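PDB 1VK9: DUF1893 domain-containing protein from Thermotoga maritima, which is of unknown function but adopts a cytidine deaminase-like fold and carries zinc ions in the crystal. Local coordinates for residues D59-G63 with S64-D68. Residues are numbered along the deposited sequence; the frame is centred on the assembly and turned at random.
Sequences DNLEG and SLVID. With ZN (zinc ion), chain D.
Ser64 N donates to Leu61 O at 3.0 Å, closing a type II beta turn over Leu61 to Ser64. The bond is bent, 138° at the hydrogen, and the N-H reaches the oxygen from above the carbonyl plane. Gly63 fills the third position with a positive phi of 88°, a backbone angle that favours glycine; its N donates to Asp85 OD1. A second bend leads into this turn: Asn60 OD1 accepts from Glu62 N at 3.2 Å, the N-H lying in the plane of the amide C=O and meeting a lone pair, making an Asx turn. The amide of Asn60 is held at its other end too, since ND2 gives a nearly straight bond to Asp59 OD2 at 2.9 Å, on the anti lone pair of that carboxylate. In the buried part of the contact, CD1 of Leu61 meets CG2 of Val66 at 3.5 Å, the two side chains crossing at about a right angle. Pro84 lies against both, while Met82 and Ile40 also touch Leu61. Glu62 points the other way: its chain, stretched out (chi2 -178°), brings OE1 to 1.8 Å from a zinc ion shared with His8 and His10 of the N-terminal His tag, so this site probably reflects the construct. An Asx turn and a type II turn thus carry the chain from helix 49-57 into strand 65-68 of the mixed sheet in this cytidine deaminase-like fold.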
ATOM      1  N   ASP A  59      -2.471  -7.246  12.062  1.00 32.50           N
ATOM      2  CA  ASP A  59      -3.797  -7.558  11.572  1.00 30.44           C
ATOM      3  C   ASP A  59      -4.404  -6.365  10.827  1.00 32.83           C
ATOM      4  O   ASP A  59      -5.085  -6.523   9.785  1.00 36.62           O
ATOM      5  CB  ASP A  59      -4.693  -8.056  12.699  1.00 27.16           C
ATOM      6  CG  ASP A  59      -6.119  -7.987  12.343  1.00 27.74           C
ATOM      7  OD1 ASP A  59      -6.629  -8.920  11.701  1.00 33.17           O
ATOM      8  OD2 ASP A  59      -6.823  -6.997  12.603  1.00 36.29           O
ATOM      9  N   ASN A  60      -4.163  -5.170  11.364  1.00 31.41           N
ATOM     10  CA  ASN A  60      -4.632  -3.931  10.729  1.00 28.64           C
ATOM     11  C   ASN A  60      -3.757  -2.741  11.123  1.00 28.81           C
ATOM     12  O   ASN A  60      -2.937  -2.831  12.039  1.00 28.95           O
ATOM     13  CB  ASN A  60      -6.101  -3.661  11.062  1.00 24.31           C
ATOM     14  CG  ASN A  60      -6.309  -3.231  12.520  1.00 25.21           C
ATOM     15  OD1 ASN A  60      -6.070  -2.087  12.878  1.00 23.55           O
ATOM     16  ND2 ASN A  60      -6.769  -4.155  13.361  1.00 13.90           N
ATOM     17  N   LEU A  61      -3.959  -1.626  10.433  1.00 28.30           N
ATOM     18  CA  LEU A  61      -3.138  -0.451  10.603  1.00 25.76           C
ATOM     19  C   LEU A  61      -3.991   0.777  10.845  1.00 26.00           C
ATOM     20  O   LEU A  61      -3.627   1.869  10.406  1.00 29.08           O
ATOM     21  CB  LEU A  61      -2.284  -0.246   9.343  1.00 27.15           C
ATOM     22  CG  LEU A  61      -1.092  -1.182   9.138  1.00 21.07           C
ATOM     23  CD1 LEU A  61      -0.531  -0.975   7.753  1.00 14.74           C
ATOM     24  CD2 LEU A  61      -0.047  -0.915  10.186  1.00 20.59           C
ATOM     25  N   GLU A  62      -5.121   0.615  11.531  1.00 25.38           N
ATOM     26  CA  GLU A  62      -5.935   1.770  11.941  1.00 28.67           C
ATOM     27  C   GLU A  62      -5.177   2.698  12.893  1.00 31.68           C
ATOM     28  O   GLU A  62      -4.516   2.234  13.829  1.00 30.27           O
ATOM     29  CB  GLU A  62      -7.215   1.341  12.624  1.00 26.99           C
ATOM     30  CG  GLU A  62      -8.179   0.624  11.708  1.00 32.29           C
ATOM     31  CD  GLU A  62      -9.482   0.235  12.383  1.00 43.52           C
ATOM     32  OE1 GLU A  62      -9.754   0.661  13.568  1.00 20.45           O
ATOM     33  OE2 GLU A  62     -10.233  -0.506  11.695  1.00 50.08           O
ATOM     34  N   GLY A  63      -5.267   4.010  12.656  1.00 32.39           N
ATOM     35  CA  GLY A  63      -4.502   4.958  13.444  1.00 32.56           C
ATOM     36  C   GLY A  63      -3.130   5.180  12.838  1.00 32.92           C
ATOM     37  O   GLY A  63      -2.340   5.971  13.338  1.00 33.53           O
ATOM     38  N   SER A  64      -2.839   4.478  11.753  1.00 32.62           N
ATOM     39  CA  SER A  64      -1.523   4.571  11.164  1.00 33.46           C
ATOM     40  C   SER A  64      -1.614   5.017   9.732  1.00 32.84           C
ATOM     41  O   SER A  64      -2.676   4.933   9.117  1.00 33.40           O
ATOM     42  CB  SER A  64      -0.820   3.228  11.252  1.00 33.75           C
ATOM     43  OG  SER A  64      -0.255   3.089  12.538  1.00 41.74           O
ATOM     44  N   LEU A  65      -0.502   5.512   9.202  1.00 31.03           N
ATOM     45  CA  LEU A  65      -0.411   5.768   7.774  1.00 29.51           C
ATOM     46  C   LEU A  65       0.694   4.922   7.167  1.00 30.14           C
ATOM     47  O   LEU A  65       1.658   4.560   7.861  1.00 30.19           O
ATOM     48  CB  LEU A  65      -0.204   7.255   7.479  1.00 27.47           C
ATOM     49  CG  LEU A  65       1.045   7.913   8.013  1.00 24.52           C
ATOM     50  CD1 LEU A  65       2.105   7.924   6.948  1.00 37.11           C
ATOM     51  CD2 LEU A  65       0.698   9.305   8.394  1.00 31.34           C
ATOM     52  N   VAL A  66       0.541   4.602   5.881  1.00 29.26           N
ATOM     53  CA  VAL A  66       1.552   3.855   5.140  1.00 28.01           C
ATOM     54  C   VAL A  66       2.115   4.699   4.012  1.00 30.14           C
ATOM     55  O   VAL A  66       1.362   5.307   3.268  1.00 32.67           O
ATOM     56  CB  VAL A  66       0.961   2.566   4.534  1.00 28.55           C
ATOM     57  CG1 VAL A  66       1.959   1.898   3.577  1.00 19.45           C
ATOM     58  CG2 VAL A  66       0.496   1.621   5.642  1.00 19.17           C
ATOM     59  N   ILE A  67       3.440   4.734   3.894  1.00 32.26           N
ATOM     60  CA  ILE A  67       4.103   5.300   2.717  1.00 31.01           C
ATOM     61  C   ILE A  67       4.742   4.195   1.885  1.00 32.26           C
ATOM     62  O   ILE A  67       5.403   3.309   2.408  1.00 33.58           O
ATOM     63  CB  ILE A  67       5.159   6.370   3.107  1.00 30.64           C
ATOM     64  CG1 ILE A  67       4.512   7.484   3.936  1.00 25.15           C
ATOM     65  CG2 ILE A  67       5.839   6.942   1.834  1.00 23.25           C
ATOM     66  CD1 ILE A  67       5.492   8.518   4.419  1.00 30.81           C
ATOM     67  N   ASP A  68       4.549   4.255   0.583  1.00 33.82           N
ATOM     68  CA  ASP A  68       5.058   3.230  -0.303  1.00 35.38           C
ATOM     69  C   ASP A  68       5.621   3.870  -1.580  1.00 36.53           C
ATOM     70  O   ASP A  68       5.057   4.823  -2.110  1.00 37.54           O
ATOM     71  CB  ASP A  68       3.937   2.237  -0.619  1.00 35.98           C
ATOM     72  CG  ASP A  68       4.454   0.929  -1.169  1.00 38.48           C
ATOM     73  OD1 ASP A  68       5.672   0.826  -1.429  1.00 42.28           O
ATOM     74  OD2 ASP A  68       3.722  -0.051  -1.380  1.00 29.70           O
TER
HETATM   75 ZN    ZN D 142     -10.107   2.049  14.623  1.00 62.14          ZN